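Local coordinates for predicted ATPase of the ABC class (PDB 5D6A), which binds the ATP analogue AMP-PNP in a P-loop domain and probably hydrolyses ATP as an ATPase of the ABC class, its biological role being unassigned, at residues 313-318 / 457-462; 301-306 / 345-350. All blocks are in the same frame, centred on the assembly; numbering follows the deposited sequence.

Contact 1 of 2, residues 313-318 / 457-462; sequences HLNLSN and VTFPPR
Segments 313-318 and 457-462, two loops of the P-loop domain, run in nearly opposite directions, 167° apart, with CA atoms 6.6 Å apart between N318 and V457 and 7.4 Å between L314 and R462. The N318 carboxamide spans the V457 backbone: ND2 donates to V457 O at 2.8 Å, an almost straight bond with the acceptor in the amide plane, whereas V457 N reaches N318 OD1 from above the carbonyl plane over 3.3 Å. V457 O stands over one face of the F459 ring and N315 ND2 over the other, both toward the rim. With chi1 at -175°, the N315 amide swings over the ring, its plane 30° from it, and CB makes a CH-pi contact. N315 OD1 accepts from S317 N, closing an Asx turn, and from S317 OG; the two bonds hold the amide's rotation. L314 CD1 rests on one face of the R462 guanidinium, 3.9 Å from NE. R462 NH1 bonds to H312 O, NH2 forms a salt bridge with E352, and F571 adds a cation-pi contact. Strand 311-312 leads into H313 and L314, a G1 bulge opposite F332; R462 leads into strand 463-465, and helix 339-352 touches L314 and F459.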
loop_
_atom_site.group_PDB
_atom_site.type_symbol
_atom_site.label_atom_id
_atom_site.label_comp_id
_atom_site.label_asym_id
_atom_site.label_seq_id
_atom_site.Cartn_x
_atom_site.Cartn_y
_atom_site.Cartn_z
ATOM N N HIS A 313 -24.753 -2.318 -0.492
ATOM C CA HIS A 313 -26.033 -2.615 0.147
ATOM C C HIS A 313 -25.920 -3.384 1.462
ATOM O O HIS A 313 -26.571 -4.413 1.655
ATOM C CB HIS A 313 -26.899 -3.384 -0.850
ATOM C CG HIS A 313 -27.116 -2.644 -2.131
ATOM N ND1 HIS A 313 -28.144 -1.745 -2.308
ATOM C CD2 HIS A 313 -26.412 -2.645 -3.289
ATOM C CE1 HIS A 313 -28.077 -1.236 -3.525
ATOM N NE2 HIS A 313 -27.035 -1.764 -4.140
ATOM N N LEU A 314 -25.105 -2.850 2.367
ATOM C CA LEU A 314 -24.856 -3.461 3.662
ATOM C C LEU A 314 -25.678 -2.766 4.741
ATOM O O LEU A 314 -25.837 -1.544 4.711
ATOM C CB LEU A 314 -23.368 -3.343 3.985
ATOM C CG LEU A 314 -22.820 -4.050 5.222
ATOM C CD1 LEU A 314 -23.006 -5.557 5.108
ATOM C CD2 LEU A 314 -21.348 -3.711 5.390
ATOM N N ASN A 315 -26.196 -3.548 5.687
ATOM C CA ASN A 315 -27.003 -3.021 6.789
ATOM C C ASN A 315 -26.107 -2.684 7.972
ATOM O O ASN A 315 -25.514 -3.575 8.579
ATOM C CB ASN A 315 -28.069 -4.047 7.200
ATOM C CG ASN A 315 -29.036 -3.516 8.256
ATOM O OD1 ASN A 315 -28.765 -2.529 8.936
ATOM N ND2 ASN A 315 -30.172 -4.183 8.394
ATOM N N LEU A 316 -26.018 -1.398 8.303
ATOM C CA LEU A 316 -25.181 -0.943 9.407
ATOM C C LEU A 316 -26.007 -0.386 10.569
ATOM O O LEU A 316 -25.494 0.372 11.395
ATOM C CB LEU A 316 -24.209 0.122 8.900
ATOM C CG LEU A 316 -23.357 -0.296 7.698
ATOM C CD1 LEU A 316 -22.442 0.838 7.258
ATOM C CD2 LEU A 316 -22.544 -1.540 8.018
ATOM N N SER A 317 -27.276 -0.780 10.642
ATOM C CA SER A 317 -28.179 -0.305 11.694
ATOM C C SER A 317 -27.627 -0.509 13.100
ATOM O O SER A 317 -27.870 0.307 13.981
ATOM C CB SER A 317 -29.538 -1.002 11.585
ATOM O OG SER A 317 -30.145 -0.732 10.335
ATOM N N ASN A 318 -26.886 -1.593 13.306
ATOM C CA ASN A 318 -26.320 -1.893 14.622
ATOM C C ASN A 318 -25.214 -0.941 15.064
ATOM O O ASN A 318 -24.862 -0.916 16.241
ATOM C CB ASN A 318 -25.784 -3.326 14.662
ATOM C CG ASN A 318 -26.873 -4.367 14.483
ATOM O OD1 ASN A 318 -28.061 -4.082 14.647
ATOM N ND2 ASN A 318 -26.470 -5.588 14.161
ATOM N N VAL A 457 -29.013 -6.728 16.331
ATOM C CA VAL A 457 -29.850 -7.464 15.383
ATOM C C VAL A 457 -29.049 -8.257 14.347
ATOM O O VAL A 457 -28.143 -7.725 13.710
ATOM C CB VAL A 457 -30.800 -6.501 14.638
ATOM C CG1 VAL A 457 -31.734 -7.271 13.710
ATOM C CG2 VAL A 457 -31.600 -5.674 15.633
ATOM N N THR A 458 -29.398 -9.532 14.194
ATOM C CA THR A 458 -28.778 -10.412 13.207
ATOM C C THR A 458 -29.570 -10.265 11.912
ATOM O O THR A 458 -30.798 -10.216 11.945
ATOM C CB THR A 458 -28.810 -11.884 13.668
ATOM O OG1 THR A 458 -28.018 -12.031 14.855
ATOM C CG2 THR A 458 -28.269 -12.815 12.584
ATOM N N PHE A 459 -28.874 -10.195 10.779
ATOM C CA PHE A 459 -29.538 -10.019 9.485
ATOM C C PHE A 459 -29.251 -11.165 8.522
ATOM O O PHE A 459 -28.221 -11.837 8.637
ATOM C CB PHE A 459 -29.066 -8.723 8.817
ATOM C CG PHE A 459 -29.102 -7.526 9.715
ATOM C CD1 PHE A 459 -30.305 -6.921 10.038
ATOM C CD2 PHE A 459 -27.927 -6.991 10.224
ATOM C CE1 PHE A 459 -30.340 -5.814 10.868
ATOM C CE2 PHE A 459 -27.955 -5.882 11.052
ATOM C CZ PHE A 459 -29.164 -5.291 11.372
ATOM N N PRO A 460 -30.164 -11.395 7.560
ATOM C CA PRO A 460 -29.896 -12.419 6.555
ATOM C C PRO A 460 -28.763 -11.933 5.652
ATOM O O PRO A 460 -28.675 -10.733 5.388
ATOM C CB PRO A 460 -31.212 -12.511 5.776
ATOM C CG PRO A 460 -31.901 -11.213 6.014
ATOM C CD PRO A 460 -31.500 -10.792 7.396
ATOM N N PRO A 461 -27.900 -12.848 5.176
ATOM C CA PRO A 461 -26.798 -12.386 4.333
ATOM C C PRO A 461 -27.286 -11.766 3.032
ATOM O O PRO A 461 -28.358 -12.122 2.540
ATOM C CB PRO A 461 -25.997 -13.670 4.043
ATOM C CG PRO A 461 -26.550 -14.724 4.947
ATOM C CD PRO A 461 -27.954 -14.317 5.259
ATOM N N ARG A 462 -26.508 -10.834 2.491
ATOM C CA ARG A 462 -26.850 -10.196 1.226
ATOM C C ARG A 462 -26.699 -11.218 0.116
ATOM O O ARG A 462 -25.761 -12.015 0.124
ATOM C CB ARG A 462 -25.900 -9.040 0.924
ATOM C CG ARG A 462 -25.909 -7.895 1.921
ATOM C CD ARG A 462 -24.686 -7.014 1.696
ATOM N NE ARG A 462 -23.450 -7.757 1.958
ATOM C CZ ARG A 462 -22.222 -7.326 1.680
ATOM N NH1 ARG A 462 -22.026 -6.142 1.106
ATOM N NH2 ARG A 462 -21.177 -8.093 1.963
#

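Contact 2 of 2, residues 301-306 / 345-350; sequences MKIRAE and AWLQES
W346 projects from helix 339-352 onto edge strand 301-302 of the P-loop domain's mixed sheet and the loop after it. The helix precedes strand 357-361, which lies beside and parallel to 301-302, and so belongs to the connection between two neighbouring parallel strands. I303 CG2 sits over the five-membered ring, 3.5 Å from its centroid and 12° off the normal, a CH-pi contact. K302 O approaches obliquely on the same side, 3.2 Å from W346 CZ2. M301, a selenomethionine, crosses the indole at about a right angle; its chain bends at chi2 and chi3, bringing SE to the ring edge in a Met-aromatic contact, 3.7 Å from W346 NE1. R304 runs alongside W346, touching CZ3 with CG at 3.5 Å; its guanidinium, though nearly parallel to the ring (7°), lies beyond it. E306 crosses the indole, its carboxylate turned 58° from it; OE2 forms a salt bridge with R565, which also makes a cation-pi contact with W346. On the next helix residue, L347 CD1 meets I303 CD1 at 4.0 Å. One turn beyond W346, S350 OG lies 3.6 Å from M301 CG and donates to W346 O at 2.8 Å, reaching that carbonyl from the face opposite S350 N.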
loop_
_atom_site.group_PDB
_atom_site.type_symbol
_atom_site.label_atom_id
_atom_site.label_comp_id
_atom_site.label_asym_id
_atom_site.label_seq_id
_atom_site.Cartn_x
_atom_site.Cartn_y
_atom_site.Cartn_z
HETATM N N MSE A 301 -10.526 -12.422 11.797
HETATM C CA MSE A 301 -10.349 -11.320 10.850
HETATM C C MSE A 301 -9.937 -10.059 11.544
HETATM O O MSE A 301 -10.611 -9.604 12.466
HETATM C CB MSE A 301 -11.681 -11.065 10.139
HETATM C CG MSE A 301 -11.686 -9.813 9.252
HETATM SE SE MSE A 301 -10.402 -9.965 7.760
HETATM C CE MSE A 301 -11.301 -11.421 6.792
ATOM N N LYS A 302 -8.829 -9.473 11.104
ATOM C CA LYS A 302 -8.373 -8.219 11.675
ATOM C C LYS A 302 -9.018 -7.097 10.896
ATOM O O LYS A 302 -8.902 -7.030 9.675
ATOM C CB LYS A 302 -6.850 -8.089 11.642
ATOM C CG LYS A 302 -6.339 -6.806 12.290
ATOM C CD LYS A 302 -4.858 -6.904 12.609
ATOM C CE LYS A 302 -4.318 -5.683 13.343
ATOM N NZ LYS A 302 -4.338 -4.438 12.525
ATOM N N ILE A 303 -9.714 -6.226 11.611
ATOM C CA ILE A 303 -10.383 -5.108 10.981
ATOM C C ILE A 303 -9.688 -3.816 11.381
ATOM O O ILE A 303 -9.191 -3.680 12.497
ATOM C CB ILE A 303 -11.888 -5.067 11.332
ATOM C CG1 ILE A 303 -12.110 -4.851 12.831
ATOM C CG2 ILE A 303 -12.567 -6.358 10.891
ATOM C CD1 ILE A 303 -13.571 -4.793 13.225
ATOM N N ARG A 304 -9.644 -2.884 10.439
ATOM C CA ARG A 304 -9.019 -1.590 10.639
ATOM C C ARG A 304 -9.799 -0.575 9.824
ATOM O O ARG A 304 -10.798 -0.919 9.188
ATOM C CB ARG A 304 -7.557 -1.626 10.187
ATOM C CG ARG A 304 -7.360 -1.998 8.722
ATOM C CD ARG A 304 -5.887 -2.031 8.349
ATOM N NE ARG A 304 -5.249 -0.727 8.513
ATOM C CZ ARG A 304 -3.943 -0.504 8.376
ATOM N NH1 ARG A 304 -3.462 0.720 8.551
ATOM N NH2 ARG A 304 -3.111 -1.498 8.071
ATOM N N ALA A 305 -9.345 0.671 9.839
ATOM C CA ALA A 305 -10.014 1.715 9.085
ATOM C C ALA A 305 -9.498 1.752 7.650
ATOM O O ALA A 305 -8.297 1.656 7.411
ATOM C CB ALA A 305 -9.804 3.063 9.755
ATOM N N GLU A 306 -10.425 1.855 6.704
ATOM C CA GLU A 306 -10.104 1.983 5.284
ATOM C C GLU A 306 -10.623 3.306 4.772
ATOM O O GLU A 306 -11.691 3.766 5.167
ATOM C CB GLU A 306 -10.696 0.850 4.444
ATOM C CG GLU A 306 -9.766 -0.327 4.240
ATOM C CD GLU A 306 -10.367 -1.393 3.340
ATOM O OE1 GLU A 306 -9.914 -1.528 2.180
ATOM O OE2 GLU A 306 -11.318 -2.075 3.777
ATOM N N ALA A 345 -18.596 -1.185 8.502
ATOM C CA ALA A 345 -18.964 -2.045 7.393
ATOM C C ALA A 345 -18.151 -3.328 7.454
ATOM O O ALA A 345 -18.711 -4.418 7.393
ATOM C CB ALA A 345 -18.737 -1.331 6.073
ATOM N N TRP A 346 -16.833 -3.192 7.602
ATOM C CA TRP A 346 -15.934 -4.347 7.675
ATOM C C TRP A 346 -16.412 -5.279 8.783
ATOM O O TRP A 346 -16.481 -6.498 8.609
ATOM C CB TRP A 346 -14.501 -3.911 8.007
ATOM C CG TRP A 346 -13.445 -4.937 7.659
ATOM C CD1 TRP A 346 -13.595 -6.298 7.609
ATOM C CD2 TRP A 346 -12.057 -4.685 7.418
ATOM N NE1 TRP A 346 -12.404 -6.895 7.283
ATOM C CE2 TRP A 346 -11.440 -5.929 7.173
ATOM C CE3 TRP A 346 -11.283 -3.527 7.354
ATOM C CZ2 TRP A 346 -10.085 -6.046 6.875
ATOM C CZ3 TRP A 346 -9.937 -3.646 7.061
ATOM C CH2 TRP A 346 -9.353 -4.895 6.826
ATOM N N LEU A 347 -16.735 -4.687 9.929
ATOM C CA LEU A 347 -17.194 -5.449 11.081
ATOM C C LEU A 347 -18.411 -6.292 10.717
ATOM O O LEU A 347 -18.394 -7.515 10.869
ATOM C CB LEU A 347 -17.506 -4.509 12.252
ATOM C CG LEU A 347 -18.038 -5.132 13.547
ATOM C CD1 LEU A 347 -17.159 -6.269 14.027
ATOM C CD2 LEU A 347 -18.154 -4.067 14.624
ATOM N N GLN A 348 -19.449 -5.636 10.210
ATOM C CA GLN A 348 -20.677 -6.325 9.826
ATOM C C GLN A 348 -20.408 -7.414 8.788
ATOM O O GLN A 348 -20.956 -8.511 8.880
ATOM C CB GLN A 348 -21.694 -5.330 9.272
ATOM C CG GLN A 348 -23.064 -5.940 9.023
ATOM C CD GLN A 348 -23.720 -6.442 10.298
ATOM O OE1 GLN A 348 -23.611 -5.821 11.359
ATOM N NE2 GLN A 348 -24.420 -7.564 10.196
ATOM N N GLU A 349 -19.562 -7.105 7.807
ATOM C CA GLU A 349 -19.213 -8.059 6.755
ATOM C C GLU A 349 -18.571 -9.316 7.324
ATOM O O GLU A 349 -18.788 -10.414 6.814
ATOM C CB GLU A 349 -18.276 -7.412 5.732
ATOM C CG GLU A 349 -18.944 -6.346 4.872
ATOM C CD GLU A 349 -17.958 -5.526 4.048
ATOM O OE1 GLU A 349 -16.742 -5.552 4.344
ATOM O OE2 GLU A 349 -18.404 -4.835 3.108
ATOM N N SER A 350 -17.786 -9.154 8.384
ATOM C CA SER A 350 -17.116 -10.292 9.021
ATOM C C SER A 350 -18.132 -11.195 9.739
ATOM O O SER A 350 -18.029 -12.425 9.698
ATOM C CB SER A 350 -16.047 -9.792 9.993
ATOM O OG SER A 350 -15.157 -8.907 9.334
#

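In the fold
The two contacts lie 14 Å apart, centre to centre, on the same side of the chain's centre, and all four segments belong to the P-loop domain. Along the chain they alternate: 301-306, 313-318, 345-350, then 457-462. Helix 339-352 joins them: contact 2 uses its W346 side, while A345, Q348 and E349 touch contact 1, L314 CD2 lying 3.4 Å from A345 O and F459 CD2 3.6 Å from Q348 NE2. In contact 2 the K302 side chain comes about 8 Å from a bound AMP-PNP. One helix thus connects the edge of the nucleotide-binding domain's sheet with two loops far apart in sequence.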